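Local atomic coordinates of envelope glycoprotein (Thogoto virus, PDB entry 5XEA), a protein that probably attaches the virus to its host-cell receptor and then induces fusion of the virion with the host membrane. Residues B[125-130]-B[135-140]; B[334-339]-B[350-355]; B[152-157]-B[161-166]. All blocks are in the same frame, centred on the assembly; numbering follows the deposited sequence. Where two conformers were deposited one is given.

Contact 1 (B[125-130]-B[135-140])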
loop_
_atom_site.group_PDB
_atom_site.type_symbol
_atom_site.label_atom_id
_atom_site.label_comp_id
_atom_site.label_asym_id
_atom_site.label_seq_id
_atom_site.Cartn_x
_atom_site.Cartn_y
_atom_site.Cartn_z
ATOM N N ARG B 125 2.179 26.392 -35.948
ATOM C CA ARG B 125 2.587 26.802 -37.294
ATOM C C ARG B 125 3.196 28.197 -37.232
ATOM O O ARG B 125 2.652 29.082 -36.559
ATOM C CB ARG B 125 1.387 26.779 -38.256
ATOM C CG ARG B 125 1.726 27.048 -39.719
ATOM C CD ARG B 125 0.545 26.696 -40.635
ATOM N NE ARG B 125 0.817 27.049 -42.030
ATOM C CZ ARG B 125 1.330 26.216 -42.929
ATOM N NH1 ARG B 125 1.628 24.967 -42.586
ATOM N NH2 ARG B 125 1.540 26.623 -44.175
ATOM N N ASP B 126 4.327 28.398 -37.909
ATOM C CA ASP B 126 4.927 29.736 -37.990
ATOM C C ASP B 126 5.429 30.034 -39.405
ATOM O O ASP B 126 6.538 30.532 -39.613
ATOM C CB ASP B 126 6.039 29.918 -36.957
ATOM C CG ASP B 126 7.158 28.902 -37.092
ATOM O OD1 ASP B 126 7.203 28.159 -38.102
ATOM O OD2 ASP B 126 8.008 28.864 -36.172
ATOM N N ALA B 127 4.582 29.764 -40.392
ATOM C CA ALA B 127 4.938 30.018 -41.783
ATOM C C ALA B 127 5.199 31.505 -42.028
ATOM O O ALA B 127 4.632 32.381 -41.361
ATOM C CB ALA B 127 3.831 29.516 -42.707
ATOM N N ASN B 128 6.072 31.783 -43.006
ATOM C CA ASN B 128 6.551 33.125 -43.332
ATOM C C ASN B 128 6.942 33.151 -44.805
ATOM O O ASN B 128 8.050 33.568 -45.134
ATOM C CB ASN B 128 7.762 33.471 -42.450
ATOM C CG ASN B 128 8.120 34.961 -42.447
ATOM O OD1 ASN B 128 7.306 35.825 -42.783
ATOM N ND2 ASN B 128 9.346 35.262 -42.013
ATOM N N TRP B 129 6.077 32.653 -45.695
ATOM C CA TRP B 129 6.499 32.378 -47.059
ATOM C C TRP B 129 6.178 33.513 -48.031
ATOM O O TRP B 129 6.490 33.386 -49.220
ATOM C CB TRP B 129 5.889 31.067 -47.576
ATOM C CG TRP B 129 4.432 30.891 -47.285
ATOM C CD1 TRP B 129 3.884 30.116 -46.295
ATOM C CD2 TRP B 129 3.332 31.458 -48.007
ATOM N NE1 TRP B 129 2.513 30.185 -46.349
ATOM C CE2 TRP B 129 2.147 31.000 -47.390
ATOM C CE3 TRP B 129 3.233 32.327 -49.105
ATOM C CZ2 TRP B 129 0.883 31.378 -47.828
ATOM C CZ3 TRP B 129 1.972 32.697 -49.544
ATOM C CH2 TRP B 129 0.814 32.220 -48.904
ATOM N N LYS B 130 5.568 34.598 -47.549
ATOM C CA LYS B 130 5.123 35.706 -48.390
ATOM C C LYS B 130 6.177 36.807 -48.319
ATOM O O LYS B 130 6.180 37.623 -47.395
ATOM C CB LYS B 130 3.752 36.208 -47.953
ATOM C CG LYS B 130 3.130 37.195 -48.946
ATOM C CD LYS B 130 2.661 36.486 -50.196
ATOM C CE LYS B 130 2.143 37.487 -51.236
ATOM N NZ LYS B 130 1.585 36.779 -52.424
ATOM N N MET B 135 3.196 37.676 -41.872
ATOM C CA MET B 135 2.313 36.524 -41.884
ATOM C C MET B 135 1.961 36.147 -40.452
ATOM O O MET B 135 2.813 36.173 -39.564
ATOM C CB MET B 135 2.939 35.353 -42.645
ATOM C CG MET B 135 1.925 34.238 -42.936
ATOM S SD MET B 135 2.523 33.009 -44.093
ATOM C CE MET B 135 2.258 33.883 -45.637
ATOM N N CYS B 136 0.685 35.838 -40.242
ATOM C CA CYS B 136 0.089 35.647 -38.930
ATOM C C CYS B 136 -0.490 34.238 -38.854
ATOM O O CYS B 136 -1.221 33.806 -39.752
ATOM C CB CYS B 136 -1.002 36.701 -38.675
ATOM S SG CYS B 136 -2.010 36.495 -37.177
ATOM N N ASN B 137 -0.133 33.512 -37.804
ATOM C CA ASN B 137 -0.787 32.241 -37.512
ATOM C C ASN B 137 -1.254 32.276 -36.072
ATOM O O ASN B 137 -0.463 32.580 -35.169
ATOM C CB ASN B 137 0.145 31.046 -37.755
ATOM C CG ASN B 137 0.103 30.556 -39.191
ATOM O OD1 ASN B 137 -0.859 29.905 -39.605
ATOM N ND2 ASN B 137 1.148 30.865 -39.960
ATOM N N ILE B 138 -2.541 32.001 -35.862
ATOM C CA ILE B 138 -3.106 31.861 -34.530
ATOM C C ILE B 138 -3.898 30.562 -34.458
ATOM O O ILE B 138 -4.724 30.283 -35.337
ATOM C CB ILE B 138 -4.027 33.037 -34.163
ATOM C CG1 ILE B 138 -3.340 34.381 -34.383
ATOM C CG2 ILE B 138 -4.547 32.889 -32.711
ATOM C CD1 ILE B 138 -4.237 35.534 -34.018
ATOM N N ASP B 139 -3.690 29.793 -33.381
ATOM C CA ASP B 139 -4.555 28.651 -33.096
ATOM C C ASP B 139 -4.702 28.520 -31.589
ATOM O O ASP B 139 -3.963 29.127 -30.804
ATOM C CB ASP B 139 -4.028 27.355 -33.737
ATOM C CG ASP B 139 -5.117 26.281 -33.889
ATOM O OD1 ASP B 139 -6.302 26.560 -33.554
ATOM O OD2 ASP B 139 -4.777 25.158 -34.326
ATOM N N TRP B 140 -5.698 27.740 -31.182
ATOM C CA TRP B 140 -6.099 27.689 -29.785
ATOM C C TRP B 140 -6.156 26.251 -29.304
ATOM O O TRP B 140 -6.412 25.331 -30.082
ATOM C CB TRP B 140 -7.482 28.353 -29.578
ATOM C CG TRP B 140 -7.454 29.821 -29.818
ATOM C CD1 TRP B 140 -7.483 30.457 -31.034
ATOM C CD2 TRP B 140 -7.338 30.845 -28.829
ATOM N NE1 TRP B 140 -7.419 31.815 -30.855
ATOM C CE2 TRP B 140 -7.308 32.085 -29.516
ATOM C CE3 TRP B 140 -7.263 30.843 -27.425
ATOM C CZ2 TRP B 140 -7.212 33.308 -28.850
ATOM C CZ3 TRP B 140 -7.160 32.049 -26.762
ATOM C CH2 TRP B 140 -7.143 33.276 -27.480
HETATM O O HOH W 1 3.218 32.810 -39.158
#
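M135 and W129 meet at about a right angle, with the end of the methionine laid over one face of the indole. The methyl CE of M135 sits 3.3 Å above the ring plane of W129. It lies 3.5 Å from the centroid of the six-membered ring, 16° off the ring normal, which is a CH-pi contact. The sulfur SD lies over the five-membered ring of W129, 3.8 Å from its centroid, a Met-aromatic contact. The extended M135 chain sets SD over the five-membered ring, and the turn at chi3 (-80°) lays CE over the six-membered ring. K130 adds its CB, 3.6 Å from CE of M135. On the A127 side, SD of M135 is 3.5 Å from the carbonyl O of A127.

The partner of the loop 125-130 is strand 133-156, a long member of the branched antiparallel sheet of this gp64-family fusogen. No direct hydrogen bond joins the two segments. The backbone of the strand pairs instead with strands 40-56 and 95-99, and C136 is disulfide-bonded to C106.

R125 and N137 form the second pair. Their guanidinium and amide planes are 76° apart. OD1 of N137 lies at the guanidinium edge but comes nearer to CD of R125, at 3.7 Å. The R125 chain is extended from CG to NE, which carries the guanidinium past the amide. D97 ties three of these side chains together: its OD2 forms a salt bridge with NH2 of R125 and a hydrogen bond with NE1 of W129, and its OD1 takes a hydrogen bond from ND2 of N137. A water bridges the two segments, 3.0 Å from ND2 of N137 and 2.7 Å from O of A127.

Contact 2 (B[334-339]-B[350-355])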
loop_
_atom_site.group_PDB
_atom_site.type_symbol
_atom_site.label_atom_id
_atom_site.label_comp_id
_atom_site.label_asym_id
_atom_site.label_seq_id
_atom_site.Cartn_x
_atom_site.Cartn_y
_atom_site.Cartn_z
ATOM N N ARG B 334 -25.652 -36.516 37.018
ATOM C CA ARG B 334 -25.997 -35.104 36.854
ATOM C C ARG B 334 -25.080 -34.401 35.852
ATOM O O ARG B 334 -25.511 -33.470 35.166
ATOM C CB ARG B 334 -25.947 -34.387 38.202
ATOM C CG ARG B 334 -27.236 -34.441 38.985
ATOM C CD ARG B 334 -27.396 -33.197 39.846
ATOM N NE ARG B 334 -26.318 -33.041 40.814
ATOM C CZ ARG B 334 -25.917 -31.863 41.284
ATOM N NH1 ARG B 334 -26.505 -30.749 40.851
ATOM N NH2 ARG B 334 -24.924 -31.799 42.165
ATOM N N LEU B 335 -23.814 -34.818 35.761
ATOM C CA LEU B 335 -22.896 -34.178 34.820
ATOM C C LEU B 335 -23.239 -34.540 33.380
ATOM O O LEU B 335 -23.126 -33.703 32.477
ATOM C CB LEU B 335 -21.451 -34.559 35.139
ATOM C CG LEU B 335 -20.865 -33.880 36.376
ATOM C CD1 LEU B 335 -19.487 -34.423 36.673
ATOM C CD2 LEU B 335 -20.839 -32.365 36.215
ATOM N N ILE B 336 -23.669 -35.783 33.148
ATOM C CA ILE B 336 -24.059 -36.236 31.820
ATOM C C ILE B 336 -25.556 -36.134 31.575
ATOM O O ILE B 336 -26.021 -36.546 30.505
ATOM C CB ILE B 336 -23.597 -37.690 31.589
ATOM C CG1 ILE B 336 -24.282 -38.628 32.592
ATOM C CG2 ILE B 336 -22.092 -37.778 31.713
ATOM C CD1 ILE B 336 -23.920 -40.095 32.433
ATOM N N LYS B 337 -26.322 -35.594 32.519
ATOM C CA LYS B 337 -27.780 -35.486 32.420
ATOM C C LYS B 337 -28.404 -36.835 32.044
ATOM O O LYS B 337 -28.886 -37.059 30.937
ATOM C CB LYS B 337 -28.172 -34.393 31.421
ATOM C CG LYS B 337 -27.955 -32.971 31.926
ATOM C CD LYS B 337 -28.100 -31.980 30.779
ATOM C CE LYS B 337 -26.963 -32.153 29.771
ATOM N NZ LYS B 337 -27.382 -31.827 28.375
ATOM N N ALA B 338 -28.382 -37.740 33.024
ATOM C CA ALA B 338 -28.929 -39.073 32.826
ATOM C C ALA B 338 -29.338 -39.619 34.181
ATOM O O ALA B 338 -28.648 -39.347 35.174
ATOM C CB ALA B 338 -27.912 -40.001 32.155
ATOM N N PRO B 339 -30.456 -40.381 34.275
ATOM C CA PRO B 339 -30.921 -40.874 35.587
ATOM C C PRO B 339 -30.161 -42.120 36.029
ATOM O O PRO B 339 -30.692 -43.233 36.087
ATOM C CB PRO B 339 -32.407 -41.142 35.321
ATOM C CG PRO B 339 -32.441 -41.578 33.887
ATOM C CD PRO B 339 -31.354 -40.793 33.179
ATOM N N PHE B 350 -15.832 -46.878 36.703
ATOM C CA PHE B 350 -17.093 -46.966 37.421
ATOM C C PHE B 350 -18.136 -47.598 36.518
ATOM O O PHE B 350 -18.061 -47.501 35.289
ATOM C CB PHE B 350 -17.606 -45.599 37.899
ATOM C CG PHE B 350 -17.729 -44.571 36.788
ATOM C CD1 PHE B 350 -18.924 -44.387 36.112
ATOM C CD2 PHE B 350 -16.630 -43.807 36.407
ATOM C CE1 PHE B 350 -19.018 -43.444 35.063
ATOM C CE2 PHE B 350 -16.727 -42.860 35.367
ATOM C CZ PHE B 350 -17.919 -42.682 34.713
ATOM N N LEU B 351 -19.100 -48.243 37.157
ATOM C CA LEU B 351 -20.298 -48.761 36.530
ATOM C C LEU B 351 -21.401 -47.726 36.648
ATOM O O LEU B 351 -21.351 -46.820 37.484
ATOM C CB LEU B 351 -20.753 -50.062 37.213
ATOM C CG LEU B 351 -19.786 -51.238 37.334
ATOM C CD1 LEU B 351 -20.396 -52.341 38.223
ATOM C CD2 LEU B 351 -19.480 -51.776 35.965
ATOM N N LEU B 352 -22.421 -47.887 35.826
ATOM C CA LEU B 352 -23.612 -47.056 35.918
ATOM C C LEU B 352 -24.824 -47.949 36.135
ATOM O O LEU B 352 -25.053 -48.899 35.376
ATOM C CB LEU B 352 -23.779 -46.192 34.661
ATOM C CG LEU B 352 -22.748 -45.071 34.494
ATOM C CD1 LEU B 352 -22.943 -44.343 33.178
ATOM C CD2 LEU B 352 -22.816 -44.080 35.668
ATOM N N HIS B 353 -25.591 -47.646 37.173
ATOM C CA HIS B 353 -26.825 -48.361 37.459
ATOM C C HIS B 353 -28.010 -47.528 36.995
ATOM O O HIS B 353 -28.038 -46.315 37.213
ATOM C CB HIS B 353 -26.958 -48.665 38.956
ATOM C CG HIS B 353 -25.864 -49.532 39.496
ATOM N ND1 HIS B 353 -25.721 -50.859 39.150
ATOM C CD2 HIS B 353 -24.863 -49.258 40.364
ATOM C CE1 HIS B 353 -24.663 -51.361 39.765
ATOM N NE2 HIS B 353 -24.127 -50.410 40.509
ATOM N N GLN B 354 -28.995 -48.181 36.380
ATOM C CA GLN B 354 -30.139 -47.495 35.805
ATOM C C GLN B 354 -31.436 -48.182 36.220
ATOM O O GLN B 354 -31.444 -49.318 36.688
ATOM C CB GLN B 354 -30.032 -47.453 34.279
ATOM C CG GLN B 354 -30.762 -46.270 33.656
ATOM C CD GLN B 354 -30.821 -46.339 32.149
ATOM O OE1 GLN B 354 -29.933 -46.899 31.511
ATOM N NE2 GLN B 354 -31.884 -45.782 31.569
ATOM N N CYS B 355 -32.541 -47.470 35.999
ATOM C CA CYS B 355 -33.927 -47.903 36.271
ATOM C C CYS B 355 -34.043 -48.524 37.672
ATOM O O CYS B 355 -34.548 -47.876 38.595
ATOM C CB CYS B 355 -34.401 -48.875 35.180
ATOM S SG CYS B 355 -35.110 -50.459 35.715
#
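I336 and L352 make the apolar part of this contact. CD1 of I336 meets CD1 of L352 at 4.4 Å, a loose touch between branch ends. The I336 chain is extended to CD1 (chi2 179°), which carries the methyl outward to the leucine. The second subunit adds I395, which packs on both side chains.

Backbone-to-side-chain packing comes next. The carbonyl O of P339 lies 3.9 Å from CG of Q354. CG of Q354 is anti to the backbone N (chi1 -153°), and the chain runs on extended beyond it. No hydrogen bond crosses between the segments.

After helix 331-335, K337 is the first residue to leave helical geometry, with positive phi, and the chain goes on to strand 341-344. That strand and 350-354 form a small antiparallel hairpin, within which NE2 of H353 is hydrogen-bonded to NE of R343.

Intersubunit links are both backbone and covalent. F350, L352, H353 and Q354 pair in an antiparallel ladder with a strand of the third subunit, and the poorly ordered C355 is disulfide-bonded to C2 of that subunit.

Contact 3 (B[152-157]-B[161-166]). With NAG (2-acetamido-2-deoxy-beta-D-glucopyranose), chain E.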
loop_
_atom_site.group_PDB
_atom_site.type_symbol
_atom_site.label_atom_id
_atom_site.label_comp_id
_atom_site.label_asym_id
_atom_site.label_seq_id
_atom_site.Cartn_x
_atom_site.Cartn_y
_atom_site.Cartn_z
ATOM N N ASN B 152 -10.196 15.651 3.022
ATOM C CA ASN B 152 -10.177 15.443 4.459
ATOM C C ASN B 152 -10.973 16.548 5.138
ATOM O O ASN B 152 -11.233 17.602 4.549
ATOM C CB ASN B 152 -8.749 15.451 5.021
ATOM C CG ASN B 152 -7.972 14.188 4.683
ATOM O OD1 ASN B 152 -8.548 13.111 4.474
ATOM N ND2 ASN B 152 -6.652 14.315 4.642
ATOM N N LEU B 153 -11.360 16.296 6.388
ATOM C CA LEU B 153 -11.765 17.368 7.283
ATOM C C LEU B 153 -10.616 17.669 8.230
ATOM O O LEU B 153 -9.729 16.843 8.436
ATOM C CB LEU B 153 -13.025 17.003 8.077
ATOM C CG LEU B 153 -14.368 16.886 7.349
ATOM C CD1 LEU B 153 -15.480 16.617 8.385
ATOM C CD2 LEU B 153 -14.670 18.116 6.497
ATOM N N GLN B 154 -10.637 18.861 8.814
ATOM C CA GLN B 154 -9.503 19.291 9.617
ATOM C C GLN B 154 -9.937 20.401 10.559
ATOM O O GLN B 154 -10.714 21.283 10.178
ATOM C CB GLN B 154 -8.350 19.767 8.718
ATOM C CG GLN B 154 -7.113 20.213 9.474
ATOM C CD GLN B 154 -5.912 20.436 8.558
ATOM O OE1 GLN B 154 -5.602 19.605 7.695
ATOM N NE2 GLN B 154 -5.230 21.564 8.742
ATOM N N TRP B 155 -9.425 20.353 11.783
ATOM C CA TRP B 155 -9.648 21.412 12.754
ATOM C C TRP B 155 -8.727 22.577 12.445
ATOM O O TRP B 155 -7.505 22.406 12.417
ATOM C CB TRP B 155 -9.376 20.927 14.173
ATOM C CG TRP B 155 -10.408 20.042 14.776
ATOM C CD1 TRP B 155 -10.320 18.706 14.942
ATOM C CD2 TRP B 155 -11.656 20.439 15.359
ATOM N NE1 TRP B 155 -11.440 18.228 15.559
ATOM C CE2 TRP B 155 -12.279 19.274 15.831
ATOM C CE3 TRP B 155 -12.310 21.667 15.515
ATOM C CZ2 TRP B 155 -13.531 19.291 16.465
ATOM C CZ3 TRP B 155 -13.553 21.684 16.133
ATOM C CH2 TRP B 155 -14.149 20.504 16.597
ATOM N N VAL B 156 -9.302 23.762 12.243
ATOM C CA VAL B 156 -8.537 24.998 12.080
ATOM C C VAL B 156 -9.080 26.017 13.073
ATOM O O VAL B 156 -10.214 26.490 12.920
ATOM C CB VAL B 156 -8.605 25.551 10.650
ATOM C CG1 VAL B 156 -7.772 26.818 10.546
ATOM C CG2 VAL B 156 -8.117 24.517 9.654
ATOM N N LYS B 157 -8.276 26.354 14.081
ATOM C CA LYS B 157 -8.621 27.339 15.111
ATOM C C LYS B 157 -10.045 27.127 15.631
ATOM O O LYS B 157 -10.907 28.007 15.568
ATOM C CB LYS B 157 -8.414 28.766 14.588
ATOM C CG LYS B 157 -7.004 29.290 14.833
ATOM C CD LYS B 157 -6.761 30.668 14.223
ATOM C CE LYS B 157 -6.024 30.567 12.890
ATOM N NZ LYS B 157 -4.943 31.591 12.759
ATOM N N LYS B 161 -12.926 22.521 9.167
ATOM C CA LYS B 161 -12.816 23.007 7.807
ATOM C C LYS B 161 -12.700 21.823 6.858
ATOM O O LYS B 161 -12.315 20.716 7.252
ATOM C CB LYS B 161 -11.607 23.929 7.678
ATOM C CG LYS B 161 -11.695 25.174 8.542
ATOM C CD LYS B 161 -12.792 26.099 8.034
ATOM C CE LYS B 161 -12.748 27.453 8.730
ATOM N NZ LYS B 161 -13.799 28.366 8.201
ATOM N N VAL B 162 -13.068 22.052 5.603
ATOM C CA VAL B 162 -12.774 21.076 4.564
ATOM C C VAL B 162 -11.326 21.266 4.139
ATOM O O VAL B 162 -10.846 22.398 4.012
ATOM C CB VAL B 162 -13.742 21.228 3.381
ATOM C CG1 VAL B 162 -13.273 20.392 2.177
ATOM C CG2 VAL B 162 -15.144 20.847 3.804
ATOM N N SER B 163 -10.611 20.167 3.940
ATOM C CA SER B 163 -9.190 20.202 3.603
ATOM C C SER B 163 -9.040 19.661 2.189
ATOM O O SER B 163 -9.112 18.449 1.971
ATOM C CB SER B 163 -8.375 19.390 4.612
ATOM O OG SER B 163 -6.986 19.436 4.331
ATOM N N THR B 164 -8.842 20.567 1.237
ATOM C CA THR B 164 -8.683 20.201 -0.158
ATOM C C THR B 164 -7.245 19.770 -0.402
ATOM O O THR B 164 -6.303 20.454 0.011
ATOM C CB THR B 164 -9.077 21.377 -1.051
ATOM O OG1 THR B 164 -10.505 21.448 -1.103
ATOM C CG2 THR B 164 -8.488 21.242 -2.495
ATOM N N LEU B 165 -7.086 18.620 -1.048
ATOM C CA LEU B 165 -5.796 17.958 -1.183
ATOM C C LEU B 165 -5.206 18.288 -2.550
ATOM O O LEU B 165 -5.804 17.970 -3.584
ATOM C CB LEU B 165 -5.961 16.446 -0.994
ATOM C CG LEU B 165 -6.719 16.060 0.297
ATOM C CD1 LEU B 165 -6.920 14.562 0.423
ATOM C CD2 LEU B 165 -5.970 16.567 1.495
ATOM N N LEU B 166 -4.058 18.929 -2.552
ATOM C CA LEU B 166 -3.501 19.265 -3.856
ATOM C C LEU B 166 -2.458 18.230 -4.271
ATOM O O LEU B 166 -1.858 17.573 -3.419
ATOM C CB LEU B 166 -2.866 20.661 -3.816
ATOM C CG LEU B 166 -3.771 21.827 -3.398
ATOM C CD1 LEU B 166 -2.981 23.135 -3.332
ATOM C CD2 LEU B 166 -4.962 21.982 -4.335
HETATM C C1 NAG E . 1.247 23.504 -4.479
HETATM C C2 NAG E . 2.193 24.693 -4.262
HETATM C C3 NAG E . 1.403 25.987 -4.021
HETATM C C4 NAG E . 0.341 26.201 -5.093
HETATM C C5 NAG E . -0.534 24.949 -5.153
HETATM C C6 NAG E . -1.596 24.971 -6.225
HETATM C C7 NAG E . 4.365 24.084 -3.297
HETATM C C8 NAG E . 5.137 23.854 -2.037
HETATM N N2 NAG E . 3.084 24.431 -3.143
HETATM O O3 NAG E . 2.302 27.091 -3.983
HETATM O O4 NAG E . -0.410 27.367 -4.762
HETATM O O5 NAG E . 0.294 23.825 -5.466
HETATM O O6 NAG E . -1.049 24.597 -7.481
HETATM O O7 NAG E . 4.878 23.964 -4.407
HETATM O O HOH W 2 -5.555 17.049 5.153
#
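N152 faces S163 in an antiparallel hydrogen-bonded pair, and its side chain can be followed outward. CB of N152 lies 4.0 Å from CB of S163. CG is anti to the carbonyl carbon (chi1 -74°), which leaves the amide within reach of a water and L165. At the tip the amide divides its partners. ND2 donates to the water, which donates to OG of S163. ND2 of N152 also lies 3.9 Å from the methyl CD2 of L165, whose side chain crosses at about a right angle. OD1 takes a hydrogen bond from R414.

Strands 133-156 and 159-165 form a beta hairpin. Between these segments four backbone bonds form two pairs. N of S163 gives a 2.7 Å bond to O of N152, with the donor tilted 30° from the carbonyl plane. The return bond, N of N152 to O of S163, is longer but straighter, at 169°. Two residues on, N of K161 reaches O of Q154 at 2.7 Å, and N of Q154 donates back to O of K161.

L153 and V162 are the non-hydrogen-bonded pair between them, on the other face of the sheet. CD2 of L153 meets CG2 of V162 at 3.9 Å. Towards the turn, CB and CG2 of V156 pack against CG of K161, while the lysine chain bends at chi2 and leads its amine away. At the far end, CD1 of L166 touches an N-acetylglucosamine of a glycan carried by the protein.

OG of S163 is also hydrogen-bonded to OE1 of E173. The S163 hydroxyl and the N152 amide are thus both held by hydrogen bonds, with the water joining them.

Overall arrangement
Contacts 1 and 3 share strand 133-156 and so belong to the same branched sheet. Their centres are about 48 Å apart and their nearest atoms about 25 Å, so they do not touch, although both lie on that strand. Contact 2 stands apart. Its centre is about 109 Å from that of contact 1, on the opposite side of the chain's centre, and about 71 Å from that of contact 3. In the chain they follow in the order 1, 3, 2. Contact 3 lies nearest the middle, its centre about 14 Å from the chain centre, and touches an attached glycan. Contacts 1 and 2 both meet other subunits, whereas no other protein chain touches the segments of contact 3.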